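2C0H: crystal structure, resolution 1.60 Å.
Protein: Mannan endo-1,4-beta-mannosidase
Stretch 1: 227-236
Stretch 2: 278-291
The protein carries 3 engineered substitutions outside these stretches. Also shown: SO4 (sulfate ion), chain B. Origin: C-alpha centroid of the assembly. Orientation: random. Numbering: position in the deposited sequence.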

# COMPACT_ATOMS: atom_id res chain seq x y z
N ASN A 227 -2.46 2.10 11.47
CA ASN A 227 -2.08 1.63 12.81
C ASN A 227 -2.58 0.21 13.02
O ASN A 227 -3.65 -0.15 12.53
CB ASN A 227 -2.64 2.57 13.89
CG ASN A 227 -2.18 2.22 15.31
OD1 ASN A 227 -2.79 1.41 15.99
ND2 ASN A 227 -1.14 2.90 15.77
N MET A 228 -1.81 -0.59 13.75
CA MET A 228 -2.20 -1.96 14.04
C MET A 228 -3.56 -2.13 14.73
O MET A 228 -4.16 -3.21 14.62
CB MET A 228 -1.10 -2.62 14.88
CG MET A 228 -1.22 -4.11 15.08
SD MET A 228 -1.19 -5.10 13.57
CE MET A 228 0.41 -4.67 12.95
N LYS A 229 -4.05 -1.12 15.44
CA LYS A 229 -5.38 -1.18 16.06
C LYS A 229 -6.53 -1.48 15.10
O LYS A 229 -7.59 -1.91 15.55
CB LYS A 229 -5.69 0.12 16.83
CG LYS A 229 -4.90 0.23 18.11
CD LYS A 229 -5.19 1.51 18.85
CE LYS A 229 -4.48 1.52 20.19
NZ LYS A 229 -4.71 2.81 20.93
N ALA A 230 -6.31 -1.26 13.81
CA ALA A 230 -7.32 -1.55 12.78
C ALA A 230 -6.97 -2.80 11.95
O ALA A 230 -7.66 -3.10 10.97
CB ALA A 230 -7.49 -0.34 11.90
N ASP A 231 -5.91 -3.52 12.32
CA ASP A 231 -5.33 -4.58 11.46
C ASP A 231 -5.04 -5.90 12.20
O ASP A 231 -4.30 -6.74 11.68
CB ASP A 231 -4.05 -4.06 10.75
CG ASP A 231 -3.86 -4.65 9.35
OD1 ASP A 231 -3.70 -5.88 9.20
OD2 ASP A 231 -3.84 -3.87 8.36
N THR A 232 -5.63 -6.09 13.38
CA THR A 232 -5.50 -7.36 14.13
C THR A 232 -6.73 -7.63 15.00
O THR A 232 -7.33 -6.69 15.54
CB THR A 232 -4.22 -7.41 15.01
OG1 THR A 232 -4.12 -8.69 15.65
CG2 THR A 232 -4.21 -6.34 16.09
N ASP A 233 -7.09 -8.90 15.13
CA ASP A 233 -8.14 -9.32 16.05
C ASP A 233 -7.58 -9.71 17.43
O ASP A 233 -8.34 -10.07 18.32
CB ASP A 233 -8.94 -10.48 15.44
CG ASP A 233 -9.77 -10.06 14.24
OD1 ASP A 233 -10.37 -8.96 14.26
OD2 ASP A 233 -9.87 -10.85 13.27
N ALA A 234 -6.26 -9.64 17.60
CA ALA A 234 -5.62 -9.85 18.90
C ALA A 234 -5.61 -8.57 19.74
O ALA A 234 -5.96 -7.50 19.25
CB ALA A 234 -4.22 -10.38 18.71
N MET A 235 -5.22 -8.70 21.01
CA MET A 235 -4.99 -7.56 21.91
C MET A 235 -6.21 -6.65 22.15
O MET A 235 -6.06 -5.49 22.53
CB MET A 235 -3.80 -6.73 21.39
CG MET A 235 -2.57 -7.54 21.01
SD MET A 235 -1.22 -6.51 20.40
CE MET A 235 -0.65 -5.74 21.91
N GLY A 236 -7.42 -7.17 21.93
CA GLY A 236 -8.64 -6.38 22.12
C GLY A 236 -9.01 -5.45 20.97
O GLY A 236 -9.88 -4.57 21.13
N LYS A 278 7.38 -3.68 18.54
CA LYS A 278 7.38 -4.14 19.94
C LYS A 278 7.04 -5.63 20.08
O LYS A 278 7.05 -6.18 21.20
CB LYS A 278 6.39 -3.33 20.77
CG LYS A 278 6.71 -1.84 20.89
CD LYS A 278 8.12 -1.57 21.44
CE LYS A 278 8.36 -2.19 22.80
NZ LYS A 278 9.69 -1.78 23.34
N HIS A 279 6.76 -6.28 18.95
CA HIS A 279 6.33 -7.68 18.95
C HIS A 279 6.80 -8.40 17.69
O HIS A 279 7.08 -7.77 16.67
CB HIS A 279 4.79 -7.77 18.98
CG HIS A 279 4.16 -7.05 20.13
ND1 HIS A 279 4.06 -7.60 21.39
CD2 HIS A 279 3.60 -5.82 20.21
CE1 HIS A 279 3.47 -6.73 22.19
NE2 HIS A 279 3.18 -5.65 21.50
N SER A 280 6.84 -9.72 17.77
CA SER A 280 7.02 -10.55 16.59
C SER A 280 5.70 -10.64 15.81
O SER A 280 4.63 -10.45 16.39
CB SER A 280 7.51 -11.95 16.97
OG SER A 280 8.84 -11.88 17.48
N PHE A 281 5.82 -10.89 14.51
CA PHE A 281 4.67 -11.04 13.63
C PHE A 281 3.63 -11.99 14.25
O PHE A 281 2.43 -11.73 14.16
CB PHE A 281 5.15 -11.55 12.27
CG PHE A 281 4.06 -12.00 11.35
CD1 PHE A 281 3.35 -11.10 10.60
CD2 PHE A 281 3.78 -13.36 11.23
CE1 PHE A 281 2.35 -11.55 9.72
CE2 PHE A 281 2.79 -13.80 10.37
CZ PHE A 281 2.07 -12.89 9.63
N SER A 282 4.08 -13.09 14.84
CA SER A 282 3.16 -14.11 15.36
C SER A 282 2.23 -13.63 16.49
O SER A 282 1.18 -14.22 16.75
CB SER A 282 3.94 -15.34 15.81
OG SER A 282 4.87 -15.00 16.82
N ASN A 283 2.60 -12.56 17.18
CA ASN A 283 1.75 -11.95 18.21
C ASN A 283 0.37 -11.52 17.70
O ASN A 283 -0.60 -11.51 18.47
CB ASN A 283 2.45 -10.72 18.78
CG ASN A 283 1.62 -9.96 19.80
OD1 ASN A 283 1.11 -8.87 19.52
ND2 ASN A 283 1.48 -10.52 20.99
N PHE A 284 0.29 -11.16 16.41
CA PHE A 284 -0.90 -10.52 15.84
C PHE A 284 -1.90 -11.49 15.24
O PHE A 284 -2.98 -11.08 14.84
CB PHE A 284 -0.47 -9.45 14.83
CG PHE A 284 0.35 -8.36 15.44
CD1 PHE A 284 -0.25 -7.46 16.30
CD2 PHE A 284 1.70 -8.25 15.18
CE1 PHE A 284 0.49 -6.46 16.90
CE2 PHE A 284 2.44 -7.25 15.77
CZ PHE A 284 1.85 -6.35 16.62
N ARG A 285 -1.54 -12.77 15.21
CA ARG A 285 -2.46 -13.86 14.83
C ARG A 285 -3.04 -13.66 13.43
O ARG A 285 -4.25 -13.88 13.19
CB ARG A 285 -3.57 -14.03 15.87
CG ARG A 285 -3.13 -14.09 17.34
CD ARG A 285 -1.99 -15.05 17.60
NE ARG A 285 -2.27 -16.42 17.18
CZ ARG A 285 -1.37 -17.40 17.15
NH1 ARG A 285 -0.11 -17.18 17.52
NH2 ARG A 285 -1.73 -18.62 16.75
N LEU A 286 -2.17 -13.28 12.50
CA LEU A 286 -2.54 -13.09 11.10
C LEU A 286 -2.23 -14.30 10.22
O LEU A 286 -1.29 -15.06 10.49
CB LEU A 286 -1.83 -11.86 10.55
CG LEU A 286 -2.14 -10.57 11.31
CD1 LEU A 286 -1.22 -9.47 10.86
CD2 LEU A 286 -3.60 -10.18 11.13
N LYS A 287 -3.00 -14.45 9.15
CA LYS A 287 -2.88 -15.59 8.25
C LYS A 287 -2.40 -15.19 6.83
O LYS A 287 -2.48 -15.99 5.88
CB LYS A 287 -4.22 -16.32 8.18
CG LYS A 287 -4.69 -16.84 9.51
CD LYS A 287 -5.96 -17.68 9.37
CE LYS A 287 -7.15 -16.83 9.01
NZ LYS A 287 -8.46 -17.54 9.21
N LYS A 288 -1.91 -13.96 6.69
CA LYS A 288 -1.29 -13.49 5.45
C LYS A 288 0.00 -12.82 5.86
O LYS A 288 0.12 -12.47 7.04
CB LYS A 288 -2.15 -12.44 4.74
CG LYS A 288 -3.58 -12.81 4.48
CD LYS A 288 -4.28 -11.64 3.77
CE LYS A 288 -5.79 -11.76 3.77
NZ LYS A 288 -6.15 -12.94 2.94
N PRO A 289 0.92 -12.60 4.90
CA PRO A 289 2.14 -11.84 5.20
C PRO A 289 1.81 -10.42 5.58
O PRO A 289 0.75 -9.91 5.23
CB PRO A 289 2.92 -11.87 3.89
CG PRO A 289 2.33 -12.99 3.06
CD PRO A 289 0.90 -13.03 3.49
N MET A 290 2.73 -9.79 6.31
CA MET A 290 2.61 -8.39 6.65
C MET A 290 3.89 -7.65 6.31
O MET A 290 4.98 -8.09 6.67
CB MET A 290 2.33 -8.21 8.14
CG MET A 290 2.40 -6.77 8.60
SD MET A 290 1.71 -6.54 10.22
CE MET A 290 -0.04 -6.50 9.80
N VAL A 291 3.72 -6.53 5.62
CA VAL A 291 4.80 -5.60 5.29
C VAL A 291 4.66 -4.41 6.23
O VAL A 291 3.57 -3.90 6.47
CB VAL A 291 4.69 -5.15 3.82
CG1 VAL A 291 5.63 -3.99 3.54
CG2 VAL A 291 4.97 -6.33 2.87
S SO4 B . -9.94 -14.40 7.82
O1 SO4 B . -9.10 -13.55 6.98
O2 SO4 B . -11.34 -13.97 7.69
O3 SO4 B . -9.58 -14.32 9.23
O4 SO4 B . -9.83 -15.79 7.36
O HOH W 1 -5.80 -11.35 14.10

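Contact between residues 227-236 and 278-291 of a mannan endo-1,4-beta-mannosidase, followed along the second stretch. The two segments bury 439 Å² between them, summed over both sides; Met-228 and Met-235 pack against the rings of Phe-284 and His-279, and a single direct hydrogen bond, from Thr-232 OG1 to Phe-284 O, joins the stretches. Lys-278 lies out of reach, and the contact opens at His-279, whose CA-to-CB bond points toward the first stretch. Its NE2 lies 3.9 Å from CE of Met-235, and the sulfur SD of Met-235 sits 5.0 Å from the centroid of the His-279 ring in an oblique approach; NE2 itself is hydrogen-bonded elsewhere in the structure.

Ser-280, Phe-281 and Ser-282 do not touch the first stretch but shape the turn that does. Asn-283 N donates to Ser-280 O (3.0 Å) and Phe-284 N to Phe-281 O (3.2 Å), the short-range pairing expected of the 3-10 segment 281-284. The CA-to-CB bond of Asn-283 points sideways, yet the end of its side chain comes nearer, and OD1 reaches 3.4 Å from SD of Met-235. Its carbonyl O is 3.8 Å from CB of Ala-234, a small side chain that fits close against the backbone here.

Phe-284 is the center of the contact and gives up 82 Å², more than any other residue. Met-228 folds over one face of its ring: CE lies 4.1 Å from the centroid of the Phe-284 ring and only 4° off the normal, a CH-pi contact, while SD of Met-228 is 4.0 Å from the same centroid and 23° off it. With chi1 at t, CG of Met-228 lies 3.4 Å from Phe-284 CE1; chi2 and chi3, both p, set SD and CE over the face. SD of Met-235 approaches obliquely, 3.9 Å from Phe-284 CE1.

The backbone of Phe-284 is held as well. Thr-232 OG1 donates to Phe-284 O at 2.8 Å and accepts from Ala-234 N at 3.0 Å, so one hydroxyl both braces its own loop and ties it to the second stretch. Water 1 adds a bridge, accepting from Asp-233 N (3.0 Å) and donating to Phe-284 O (2.9 Å), which gives that carbonyl two donors. The CA atoms of Ala-234 and Phe-284 are 5.7 Å apart.

Arg-285 starts toward the first stretch, with CG 4.1 Å from CB of Ala-234, but its end leads away; its NH1 makes a weak hydrogen bond to Ser-282 O (3.3 Å). Leu-286 sends CD2 to 3.6 Å from Asp-231 O; this carbonyl, buried by the contact, has no partner in the model, and the methyl cannot supply one. Lys-287 turns instead to the sulfate, its NZ donating to O4 at 2.9 Å. Beyond Lys-288 and Pro-289, Met-290 enters the strand and closes the contact: its SD lies 3.6 Å from CE of Met-228, and its CE 3.8 Å from OD1 of Asp-231, which likewise has no polar partner in the model.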